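Local atomic coordinates of 2,3-dihydroxybenzoate-AMP ligase (Mycobacterium smegmatis, PDB entry 5KEI), a protein that belongs to the AMP-binding enzyme family of the ANL clan, combining a large N-terminal portion with a smaller AMP-binding enzyme C-terminal domain. Residues V50-A55 / L79-A84; T105-V110 / V189-P194; E75-A80 / L115-A120. All coordinates share one frame; numbering follows the deposited sequence.

Contact 1: V50-A55 / L79-A84; sequences VLRTAA and LADRAA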
ATOM      1  N   VAL A  50      -3.636   9.236  17.572  1.00 33.56           N
ATOM      2  CA  VAL A  50      -3.638  10.383  16.684  1.00 28.64           C
ATOM      3  C   VAL A  50      -4.977  11.116  16.828  1.00 31.95           C
ATOM      4  O   VAL A  50      -4.993  12.340  16.919  1.00 34.23           O
ATOM      5  CB  VAL A  50      -3.383   9.986  15.212  1.00 33.63           C
ATOM      6  CG1 VAL A  50      -3.579  11.196  14.268  1.00 29.03           C
ATOM      7  CG2 VAL A  50      -1.987   9.414  15.055  1.00 27.41           C
ATOM      8  N   LEU A  51      -6.088  10.379  16.892  1.00 31.10           N
ATOM      9  CA  LEU A  51      -7.407  11.008  17.047  1.00 32.85           C
ATOM     10  C   LEU A  51      -7.590  11.546  18.456  1.00 36.34           C
ATOM     11  O   LEU A  51      -8.104  12.653  18.649  1.00 34.11           O
ATOM     12  CB  LEU A  51      -8.533  10.024  16.730  1.00 30.91           C
ATOM     13  CG  LEU A  51      -9.976  10.421  17.093  1.00 32.20           C
ATOM     14  CD1 LEU A  51     -10.397  11.787  16.532  1.00 29.34           C
ATOM     15  CD2 LEU A  51     -10.940   9.338  16.622  1.00 31.05           C
ATOM     16  N   ARG A  52      -7.156  10.745  19.425  1.00 31.98           N
ATOM     17  CA  ARG A  52      -7.269  11.066  20.836  1.00 36.93           C
ATOM     18  C   ARG A  52      -6.560  12.374  21.142  1.00 36.71           C
ATOM     19  O   ARG A  52      -7.137  13.273  21.756  1.00 35.02           O
ATOM     20  CB  ARG A  52      -6.690   9.932  21.697  1.00 35.82           C
ATOM     21  CG  ARG A  52      -6.957  10.075  23.196  1.00 33.93           C
ATOM     22  CD  ARG A  52      -8.414   9.858  23.502  1.00 36.10           C
ATOM     23  NE  ARG A  52      -8.779   8.446  23.419  1.00 34.84           N
ATOM     24  CZ  ARG A  52     -10.028   8.003  23.323  1.00 36.71           C
ATOM     25  NH1 ARG A  52     -11.034   8.865  23.266  1.00 36.88           N
ATOM     26  NH2 ARG A  52     -10.271   6.698  23.269  1.00 39.44           N
ATOM     27  N   THR A  53      -5.311  12.477  20.706  1.00 33.38           N
ATOM     28  CA  THR A  53      -4.520  13.672  20.979  1.00 37.58           C
ATOM     29  C   THR A  53      -5.095  14.883  20.253  1.00 37.88           C
ATOM     30  O   THR A  53      -5.198  15.962  20.832  1.00 36.92           O
ATOM     31  CB  THR A  53      -3.058  13.468  20.591  1.00 40.18           C
ATOM     32  OG1 THR A  53      -2.514  12.403  21.381  1.00 37.96           O
ATOM     33  CG2 THR A  53      -2.242  14.750  20.820  1.00 34.98           C
ATOM     34  N   ALA A  54      -5.493  14.686  18.999  1.00 34.39           N
ATOM     35  CA  ALA A  54      -6.176  15.715  18.227  1.00 33.66           C
ATOM     36  C   ALA A  54      -7.479  16.175  18.895  1.00 34.39           C
ATOM     37  O   ALA A  54      -7.810  17.354  18.889  1.00 34.69           O
ATOM     38  CB  ALA A  54      -6.457  15.202  16.814  1.00 34.44           C
ATOM     39  N   ALA A  55      -8.220  15.233  19.458  1.00 35.62           N
ATOM     40  CA  ALA A  55      -9.467  15.540  20.146  1.00 34.32           C
ATOM     41  C   ALA A  55      -9.255  16.344  21.432  1.00 38.39           C
ATOM     42  O   ALA A  55     -10.120  17.138  21.802  1.00 39.72           O
ATOM     43  CB  ALA A  55     -10.219  14.255  20.455  1.00 31.06           C
ATOM     44  N   LEU A  79     -17.524   8.958  18.628  1.00 35.08           N
ATOM     45  CA  LEU A  79     -18.032   8.007  17.656  1.00 37.73           C
ATOM     46  C   LEU A  79     -17.145   6.781  17.555  1.00 39.13           C
ATOM     47  O   LEU A  79     -17.641   5.662  17.556  1.00 38.05           O
ATOM     48  CB  LEU A  79     -18.162   8.668  16.290  1.00 42.00           C
ATOM     49  CG  LEU A  79     -19.310   9.665  16.188  1.00 37.78           C
ATOM     50  CD1 LEU A  79     -19.256  10.370  14.836  1.00 38.74           C
ATOM     51  CD2 LEU A  79     -20.623   8.937  16.377  1.00 35.16           C
ATOM     52  N   ALA A  80     -15.834   6.998  17.470  1.00 38.77           N
ATOM     53  CA  ALA A  80     -14.887   5.897  17.409  1.00 35.07           C
ATOM     54  C   ALA A  80     -14.951   5.059  18.681  1.00 37.97           C
ATOM     55  O   ALA A  80     -14.892   3.831  18.612  1.00 35.19           O
ATOM     56  CB  ALA A  80     -13.476   6.412  17.187  1.00 35.33           C
ATOM     57  N   ASP A  81     -15.051   5.731  19.831  1.00 39.77           N
ATOM     58  CA  ASP A  81     -15.188   5.046  21.121  1.00 43.04           C
ATOM     59  C   ASP A  81     -16.422   4.160  21.103  1.00 41.25           C
ATOM     60  O   ASP A  81     -16.361   2.975  21.450  1.00 44.84           O
ATOM     61  CB  ASP A  81     -15.282   6.045  22.294  1.00 43.26           C
ATOM     62  CG  ASP A  81     -13.914   6.526  22.790  1.00 47.85           C
ATOM     63  OD1 ASP A  81     -12.891   5.872  22.498  1.00 53.12           O
ATOM     64  OD2 ASP A  81     -13.860   7.567  23.484  1.00 46.14           O
ATOM     65  N   ARG A  82     -17.544   4.737  20.683  1.00 40.81           N
ATOM     66  CA  ARG A  82     -18.804   4.001  20.637  1.00 45.91           C
ATOM     67  C   ARG A  82     -18.753   2.870  19.627  1.00 42.82           C
ATOM     68  O   ARG A  82     -19.296   1.785  19.864  1.00 46.19           O
ATOM     69  CB  ARG A  82     -19.965   4.939  20.318  1.00 45.49           C
ATOM     70  CG  ARG A  82     -20.514   5.638  21.549  1.00 52.28           C
ATOM     71  CD  ARG A  82     -21.474   6.734  21.154  1.00 60.38           C
ATOM     72  NE  ARG A  82     -22.523   6.230  20.271  1.00 70.95           N
ATOM     73  CZ  ARG A  82     -23.315   7.006  19.538  1.00 68.74           C
ATOM     74  NH1 ARG A  82     -23.169   8.327  19.569  1.00 66.47           N
ATOM     75  NH2 ARG A  82     -24.247   6.461  18.769  1.00 67.23           N
ATOM     76  N   ALA A  83     -18.084   3.117  18.507  1.00 40.01           N
ATOM     77  CA  ALA A  83     -17.983   2.110  17.471  1.00 37.78           C
ATOM     78  C   ALA A  83     -17.147   0.957  17.999  1.00 34.56           C
ATOM     79  O   ALA A  83     -17.412  -0.201  17.695  1.00 30.98           O
ATOM     80  CB  ALA A  83     -17.378   2.701  16.194  1.00 37.55           C
ATOM     81  N   ALA A  84     -16.148   1.290  18.814  1.00 35.85           N
ATOM     82  CA  ALA A  84     -15.219   0.302  19.366  1.00 37.47           C
ATOM     83  C   ALA A  84     -15.885  -0.639  20.384  1.00 40.38           C
ATOM     84  O   ALA A  84     -15.637  -1.852  20.383  1.00 40.51           O
ATOM     85  CB  ALA A  84     -14.024   1.010  20.003  1.00 33.24           C
TER
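R52 and D81 join helix 49-57 to helix 73-88 through a two-pronged, end-on salt bridge. NH2 of R52 donates to OD1 of D81 at 2.9 Å, and NH1 of R52 reaches OD2 of D81 at 3.1 Å, so each nitrogen takes one carboxylate oxygen. Both bonds are close to straight. OD1 is approached through its syn lone pair; OD2 is also met on the syn side, but with the donor somewhat above the carboxylate plane. The carboxylate lies at the edge of the guanidinium, close to its plane, although the two flat groups are twisted by 32° against each other. Pairing both ends in this way fixes the rotation of the guanidinium as well as its distance from D81.

Beside the ion pair lies a small apolar touch, where CD2 of L51 rests on CB of A80 at 3.9 Å. CA of L51 and CA of A80, the nearest pair of the two segments, are 9.1 Å apart, a separation that the side chains must span. R52 does so with a folded chain: CG leaves anti to the backbone N (chi1 -171°), then bends at chi2 and again at chi3 bring the guanidinium round to D81, whose side chain it crosses at about a right angle.

NH1 of R52 is shared, since it also makes a salt bridge to OD2 of D77, one turn earlier on helix 73-88, while OD1 of D81 also makes a long, weak ion pair with R117. L51 is buried among L76 of helix 73-88, F113 and R117 of helix 107-117, and M270 of helix 265-271. The contact thus lies where helix 49-57 packs against the helices 73-88, 107-117 and 265-271.

Contact 2: T105-V110 / V189-P194; sequences TAEFAV and VTRAAP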
ATOM      1  N   THR A 105     -16.302   8.389   2.654  1.00 33.42           N
ATOM      2  CA  THR A 105     -17.352   8.878   3.534  1.00 34.13           C
ATOM      3  C   THR A 105     -16.676   9.302   4.836  1.00 35.07           C
ATOM      4  O   THR A 105     -15.614   8.772   5.172  1.00 34.21           O
ATOM      5  CB  THR A 105     -18.435   7.755   3.802  1.00 38.97           C
ATOM      6  OG1 THR A 105     -19.256   8.111   4.912  1.00 38.46           O
ATOM      7  CG2 THR A 105     -17.784   6.363   4.112  1.00 36.85           C
ATOM      8  N   ALA A 106     -17.264  10.242   5.573  1.00 34.92           N
ATOM      9  CA  ALA A 106     -16.758  10.542   6.914  1.00 34.11           C
ATOM     10  C   ALA A 106     -16.730   9.266   7.741  1.00 35.97           C
ATOM     11  O   ALA A 106     -15.858   9.080   8.583  1.00 39.61           O
ATOM     12  CB  ALA A 106     -17.605  11.596   7.602  1.00 36.07           C
ATOM     13  N   GLU A 107     -17.675   8.372   7.467  1.00 33.43           N
ATOM     14  CA  GLU A 107     -17.796   7.113   8.187  1.00 35.57           C
ATOM     15  C   GLU A 107     -16.533   6.240   8.069  1.00 36.39           C
ATOM     16  O   GLU A 107     -16.305   5.345   8.894  1.00 32.97           O
ATOM     17  CB  GLU A 107     -19.028   6.352   7.687  1.00 34.22           C
ATOM     18  CG  GLU A 107     -19.555   5.307   8.648  1.00 39.56           C
ATOM     19  CD  GLU A 107     -19.965   5.881  10.001  1.00 41.50           C
ATOM     20  OE1 GLU A 107     -20.339   7.076  10.074  1.00 46.90           O
ATOM     21  OE2 GLU A 107     -19.911   5.132  11.000  1.00 44.83           O
ATOM     22  N   PHE A 108     -15.710   6.504   7.054  1.00 33.71           N
ATOM     23  CA  PHE A 108     -14.462   5.760   6.884  1.00 33.37           C
ATOM     24  C   PHE A 108     -13.569   5.991   8.108  1.00 32.32           C
ATOM     25  O   PHE A 108     -12.931   5.056   8.610  1.00 29.68           O
ATOM     26  CB  PHE A 108     -13.747   6.164   5.570  1.00 33.51           C
ATOM     27  CG  PHE A 108     -12.352   5.597   5.429  1.00 31.13           C
ATOM     28  CD1 PHE A 108     -12.143   4.355   4.852  1.00 27.15           C
ATOM     29  CD2 PHE A 108     -11.252   6.305   5.885  1.00 30.22           C
ATOM     30  CE1 PHE A 108     -10.870   3.837   4.734  1.00 30.86           C
ATOM     31  CE2 PHE A 108      -9.971   5.787   5.770  1.00 31.02           C
ATOM     32  CZ  PHE A 108      -9.777   4.558   5.189  1.00 28.82           C
ATOM     33  N   ALA A 109     -13.542   7.238   8.580  1.00 30.07           N
ATOM     34  CA  ALA A 109     -12.801   7.602   9.786  1.00 34.85           C
ATOM     35  C   ALA A 109     -13.404   6.962  11.036  1.00 30.15           C
ATOM     36  O   ALA A 109     -12.671   6.571  11.936  1.00 32.22           O
ATOM     37  CB  ALA A 109     -12.734   9.157   9.957  1.00 29.92           C
ATOM     38  N   VAL A 110     -14.733   6.876  11.096  1.00 32.67           N
ATOM     39  CA  VAL A 110     -15.412   6.249  12.236  1.00 31.91           C
ATOM     40  C   VAL A 110     -15.039   4.773  12.324  1.00 33.17           C
ATOM     41  O   VAL A 110     -14.725   4.276  13.403  1.00 34.65           O
ATOM     42  CB  VAL A 110     -16.941   6.384  12.140  1.00 31.53           C
ATOM     43  CG1 VAL A 110     -17.608   5.805  13.378  1.00 29.58           C
ATOM     44  CG2 VAL A 110     -17.332   7.840  11.918  1.00 29.45           C
ATOM     45  N   VAL A 189     -24.679  -1.555  15.070  1.00 44.21           N
ATOM     46  CA  VAL A 189     -23.609  -2.057  15.921  1.00 46.45           C
ATOM     47  C   VAL A 189     -22.755  -0.927  16.517  1.00 49.67           C
ATOM     48  O   VAL A 189     -22.368  -0.992  17.682  1.00 51.74           O
ATOM     49  CB  VAL A 189     -22.699  -3.040  15.154  1.00 46.13           C
ATOM     50  CG1 VAL A 189     -21.613  -3.590  16.069  1.00 45.44           C
ATOM     51  CG2 VAL A 189     -23.523  -4.177  14.570  1.00 43.77           C
ATOM     52  N   THR A 190     -22.477   0.112  15.738  1.00 48.20           N
ATOM     53  CA  THR A 190     -21.555   1.151  16.193  1.00 45.81           C
ATOM     54  C   THR A 190     -22.253   2.313  16.910  1.00 48.91           C
ATOM     55  O   THR A 190     -21.713   2.895  17.856  1.00 43.61           O
ATOM     56  CB  THR A 190     -20.735   1.697  15.019  1.00 40.08           C
ATOM     57  OG1 THR A 190     -21.616   2.242  14.034  1.00 42.58           O
ATOM     58  CG2 THR A 190     -19.939   0.582  14.392  1.00 36.60           C
ATOM     59  N   ARG A 191     -23.456   2.651  16.466  1.00 53.76           N
ATOM     60  CA  ARG A 191     -24.218   3.703  17.134  1.00 59.86           C
ATOM     61  C   ARG A 191     -25.159   3.071  18.138  1.00 62.80           C
ATOM     62  O   ARG A 191     -25.604   1.938  17.940  1.00 66.11           O
ATOM     63  CB  ARG A 191     -25.015   4.541  16.131  1.00 55.41           C
ATOM     64  CG  ARG A 191     -24.222   5.042  14.927  1.00 51.40           C
ATOM     65  CD  ARG A 191     -23.093   5.986  15.317  1.00 54.54           C
ATOM     66  NE  ARG A 191     -22.876   6.976  14.266  1.00 54.76           N
ATOM     67  CZ  ARG A 191     -22.052   6.814  13.233  1.00 51.39           C
ATOM     68  NH1 ARG A 191     -21.350   5.691  13.115  1.00 43.36           N
ATOM     69  NH2 ARG A 191     -21.929   7.780  12.317  1.00 44.15           N
ATOM     70  N   ALA A 192     -25.454   3.790  19.213  1.00 63.80           N
ATOM     71  CA  ALA A 192     -26.451   3.347  20.186  1.00 79.10           C
ATOM     72  C   ALA A 192     -26.203   1.920  20.679  1.00 80.88           C
ATOM     73  O   ALA A 192     -27.130   1.222  21.092  1.00 79.53           O
ATOM     74  CB  ALA A 192     -27.860   3.459  19.585  1.00 81.36           C
ATOM     75  N   ALA A 193     -24.954   1.478  20.601  1.00 79.97           N
ATOM     76  CA  ALA A 193     -24.576   0.217  21.207  1.00 80.19           C
ATOM     77  C   ALA A 193     -23.678   0.549  22.371  1.00 81.24           C
ATOM     78  O   ALA A 193     -22.499   0.856  22.188  1.00 77.11           O
ATOM     79  CB  ALA A 193     -23.884  -0.695  20.221  1.00 71.52           C
ATOM     80  N   PRO A 194     -24.251   0.518  23.579  1.00 82.14           N
ATOM     81  CA  PRO A 194     -23.503   0.826  24.794  1.00 78.90           C
ATOM     82  C   PRO A 194     -22.373  -0.176  24.991  1.00 82.00           C
ATOM     83  O   PRO A 194     -22.331  -1.240  24.356  1.00 79.90           O
ATOM     84  CB  PRO A 194     -24.558   0.711  25.897  1.00 81.93           C
ATOM     85  CG  PRO A 194     -25.572  -0.234  25.340  1.00 81.71           C
ATOM     86  CD  PRO A 194     -25.617   0.054  23.871  1.00 84.65           C
TER
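OE2 of E107 is gripped twice: by NH1 of R191 at 2.6 Å, a short and nearly straight bond, and by the indole NE1 of W186 from helix 186-190. The other carboxylate oxygen, OE1 of E107, accepts from NH2 of R191 at 2.8 Å. The guanidinium therefore meets the carboxylate end-on, one nitrogen to each oxygen. Both donors come to the syn sides, tilted 19° from the carboxylate plane, while both oxygens stay close to the guanidinium plane. The two groups are nearly coplanar and their side chains arrive from opposite directions.

CG1 of V110, one turn further along helix 107-117, lies obliquely against the guanidinium, 3.8 Å from NH1 of R191. R191 itself is the first residue to leave helical geometry after helix 186-190, and bends at chi2 and chi3 steer its chain back to E107. On the other side of the contact, OG1 of T105 caps the start of helix 107-117 by accepting from the backbone N of E107 at 3.0 Å. The R191 side chain, NE foremost, also packs against L79 of helix 73-88.

With three N-H donors on one carboxylate, two of them from an arginine, E107 is probably held as the anion; its place in the first turn of a helix would add to that stabilisation.

Contact 3: E75-A80 / L115-A120; sequences ELDRLA and LLRAGA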
ATOM      1  N   GLU A  75     -16.470  15.243  18.536  1.00 40.58           N
ATOM      2  CA  GLU A  75     -17.551  14.383  18.068  1.00 41.09           C
ATOM      3  C   GLU A  75     -17.041  13.091  17.436  1.00 38.79           C
ATOM      4  O   GLU A  75     -17.633  12.037  17.642  1.00 39.30           O
ATOM      5  CB  GLU A  75     -18.427  15.152  17.073  1.00 42.13           C
ATOM      6  CG  GLU A  75     -19.176  16.294  17.744  1.00 49.26           C
ATOM      7  CD  GLU A  75     -19.778  17.294  16.775  1.00 54.72           C
ATOM      8  OE1 GLU A  75     -19.649  17.104  15.545  1.00 50.29           O
ATOM      9  OE2 GLU A  75     -20.374  18.287  17.260  1.00 59.72           O
ATOM     10  N   LEU A  76     -15.949  13.171  16.673  1.00 39.21           N
ATOM     11  CA  LEU A  76     -15.382  11.985  16.014  1.00 38.41           C
ATOM     12  C   LEU A  76     -14.747  11.034  17.040  1.00 38.43           C
ATOM     13  O   LEU A  76     -14.853   9.808  16.923  1.00 36.70           O
ATOM     14  CB  LEU A  76     -14.352  12.398  14.946  1.00 33.83           C
ATOM     15  CG  LEU A  76     -13.565  11.291  14.233  1.00 34.56           C
ATOM     16  CD1 LEU A  76     -14.485  10.242  13.617  1.00 31.81           C
ATOM     17  CD2 LEU A  76     -12.636  11.881  13.170  1.00 27.56           C
ATOM     18  N   ASP A  77     -14.102  11.610  18.050  1.00 35.07           N
ATOM     19  CA  ASP A  77     -13.481  10.839  19.124  1.00 35.15           C
ATOM     20  C   ASP A  77     -14.486   9.959  19.887  1.00 39.86           C
ATOM     21  O   ASP A  77     -14.159   8.839  20.283  1.00 40.79           O
ATOM     22  CB  ASP A  77     -12.783  11.784  20.101  1.00 36.68           C
ATOM     23  CG  ASP A  77     -11.687  11.100  20.903  1.00 38.48           C
ATOM     24  OD1 ASP A  77     -10.992  10.224  20.343  1.00 39.10           O
ATOM     25  OD2 ASP A  77     -11.522  11.436  22.095  1.00 41.86           O
ATOM     26  N   ARG A  78     -15.699  10.473  20.100  1.00 39.54           N
ATOM     27  CA  ARG A  78     -16.749   9.723  20.792  1.00 40.03           C
ATOM     28  C   ARG A  78     -17.306   8.619  19.896  1.00 42.17           C
ATOM     29  O   ARG A  78     -17.537   7.497  20.347  1.00 40.53           O
ATOM     30  CB  ARG A  78     -17.897  10.640  21.237  1.00 34.47           C
ATOM     31  CG  ARG A  78     -17.520  11.652  22.306  1.00 41.67           C
ATOM     32  CD  ARG A  78     -18.687  12.593  22.592  1.00 48.43           C
ATOM     33  NE  ARG A  78     -18.232  13.956  22.887  1.00 56.21           N
ATOM     34  CZ  ARG A  78     -18.620  15.048  22.225  1.00 53.28           C
ATOM     35  NH1 ARG A  78     -19.490  14.958  21.225  1.00 50.88           N
ATOM     36  NH2 ARG A  78     -18.142  16.238  22.572  1.00 53.76           N
ATOM     37  N   LEU A  79     -17.524   8.958  18.628  1.00 35.08           N
ATOM     38  CA  LEU A  79     -18.032   8.007  17.656  1.00 37.73           C
ATOM     39  C   LEU A  79     -17.145   6.781  17.555  1.00 39.13           C
ATOM     40  O   LEU A  79     -17.641   5.662  17.556  1.00 38.05           O
ATOM     41  CB  LEU A  79     -18.162   8.668  16.290  1.00 42.00           C
ATOM     42  CG  LEU A  79     -19.310   9.665  16.188  1.00 37.78           C
ATOM     43  CD1 LEU A  79     -19.256  10.370  14.836  1.00 38.74           C
ATOM     44  CD2 LEU A  79     -20.623   8.937  16.377  1.00 35.16           C
ATOM     45  N   ALA A  80     -15.834   6.998  17.470  1.00 38.77           N
ATOM     46  CA  ALA A  80     -14.887   5.897  17.409  1.00 35.07           C
ATOM     47  C   ALA A  80     -14.951   5.059  18.681  1.00 37.97           C
ATOM     48  O   ALA A  80     -14.892   3.831  18.612  1.00 35.19           O
ATOM     49  CB  ALA A  80     -13.476   6.412  17.187  1.00 35.33           C
ATOM     50  N   LEU A 115     -12.404   0.559  14.771  1.00 30.23           N
ATOM     51  CA  LEU A 115     -11.696  -0.711  14.707  1.00 28.90           C
ATOM     52  C   LEU A 115     -10.396  -0.714  15.528  1.00 33.14           C
ATOM     53  O   LEU A 115     -10.119  -1.670  16.265  1.00 33.47           O
ATOM     54  CB  LEU A 115     -11.409  -1.065  13.246  1.00 31.23           C
ATOM     55  CG  LEU A 115     -12.617  -1.634  12.493  1.00 31.95           C
ATOM     56  CD1 LEU A 115     -12.380  -1.657  11.004  1.00 29.18           C
ATOM     57  CD2 LEU A 115     -12.920  -3.036  13.013  1.00 30.39           C
ATOM     58  N   LEU A 116      -9.604   0.351  15.404  1.00 31.97           N
ATOM     59  CA  LEU A 116      -8.323   0.436  16.109  1.00 35.71           C
ATOM     60  C   LEU A 116      -8.500   0.397  17.629  1.00 34.19           C
ATOM     61  O   LEU A 116      -7.698  -0.212  18.346  1.00 29.47           O
ATOM     62  CB  LEU A 116      -7.570   1.712  15.717  1.00 28.23           C
ATOM     63  CG  LEU A 116      -7.010   1.786  14.295  1.00 34.01           C
ATOM     64  CD1 LEU A 116      -6.477   3.180  14.020  1.00 32.16           C
ATOM     65  CD2 LEU A 116      -5.940   0.732  14.050  1.00 26.92           C
ATOM     66  N   ARG A 117      -9.548   1.055  18.111  1.00 31.03           N
ATOM     67  CA  ARG A 117      -9.776   1.152  19.548  1.00 33.11           C
ATOM     68  C   ARG A 117     -10.322  -0.148  20.122  1.00 38.28           C
ATOM     69  O   ARG A 117     -10.248  -0.362  21.320  1.00 43.93           O
ATOM     70  CB  ARG A 117     -10.715   2.312  19.867  1.00 33.30           C
ATOM     71  CG  ARG A 117     -10.137   3.656  19.476  1.00 30.30           C
ATOM     72  CD  ARG A 117     -10.502   4.727  20.425  1.00 33.48           C
ATOM     73  NE  ARG A 117      -9.653   5.886  20.199  1.00 34.32           N
ATOM     74  CZ  ARG A 117     -10.130   7.092  19.950  1.00 34.78           C
ATOM     75  NH1 ARG A 117     -11.441   7.280  19.938  1.00 37.36           N
ATOM     76  NH2 ARG A 117      -9.306   8.105  19.738  1.00 31.85           N
ATOM     77  N   ALA A 118     -10.854  -1.020  19.269  1.00 36.57           N
ATOM     78  CA  ALA A 118     -11.207  -2.360  19.713  1.00 34.78           C
ATOM     79  C   ALA A 118      -9.962  -3.259  19.668  1.00 34.68           C
ATOM     80  O   ALA A 118      -9.978  -4.409  20.125  1.00 32.72           O
ATOM     81  CB  ALA A 118     -12.330  -2.933  18.867  1.00 34.09           C
ATOM     82  N   GLY A 119      -8.872  -2.712  19.147  1.00 31.33           N
ATOM     83  CA  GLY A 119      -7.623  -3.446  19.064  1.00 31.04           C
ATOM     84  C   GLY A 119      -7.574  -4.331  17.830  1.00 30.94           C
ATOM     85  O   GLY A 119      -6.661  -5.139  17.666  1.00 33.71           O
ATOM     86  N   ALA A 120      -8.566  -4.188  16.957  1.00 34.55           N
ATOM     87  CA  ALA A 120      -8.595  -4.973  15.728  1.00 31.91           C
ATOM     88  C   ALA A 120      -7.570  -4.417  14.742  1.00 33.43           C
ATOM     89  O   ALA A 120      -7.134  -3.258  14.839  1.00 33.09           O
ATOM     90  CB  ALA A 120      -9.976  -4.978  15.127  1.00 34.02           C
TER
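D77 meets R117 with a single carboxylate oxygen and, more loosely, with its backbone carbonyl. OD1 of D77 accepts from NH2 of R117 at 2.8 Å, the core of a salt bridge, and NH1 of R117 adds a weak bond to the same oxygen at 3.0 Å. This is a forked grip by one guanidinium on one oxygen, unlike an end-on pairing. NH2 approaches almost in line with the C-O bond, and OD1 lies 21° out of the guanidinium plane. Carboxylate and guanidinium stand nearly upright to each other, their planes 82° apart. The carbonyl O of D77, lying in the guanidinium plane at its edge, takes a further weak bond from NH1 of R117 at 3.2 Å. CG of D77 is anti to its own backbone N and beside the carbonyl carbon (chi1 -157°), which lets OD1 and the carbonyl O face one guanidinium together.

A turn later, the methyl of A80 lies obliquely against that guanidinium, with CB 3.5 Å from NH1 of R117. Here helix 73-88 comes close to the end of helix 107-117. G119 closes that helix end with a Schellman motif, in which N of A120 bonds back to O of L115 at 3.0 Å.

R117 is buried and paired with two acids, D48 through NE and D77 through NH1 and NH2. NH2 of R52 lies close to NE of R117 as a like charge, and the acids round these two arginines probably favour the charged state of both.

Overall arrangement
Helix 73-88 is common to contacts 1 and 3, whose centres lie about 5 Å apart and which share L79 and A80. A salt bridge joins them, NH1 of R52 lying 2.9 Å from OD2 of D77. Separately, NE of R117 comes within 3.2 Å of NH2 of R52, like charges brought near each other by the aspartates they share. Contact 2 lies about 11 Å from contact 1 and about 8 Å from contact 3, centre to centre. It shares helix 107-117 with contact 3 and touches both by packing, CD2 of L79 lying 3.7 Å from NE of R191. All three sit on the same side of the chain's centre, within the AMP-binding enzyme part of the chain.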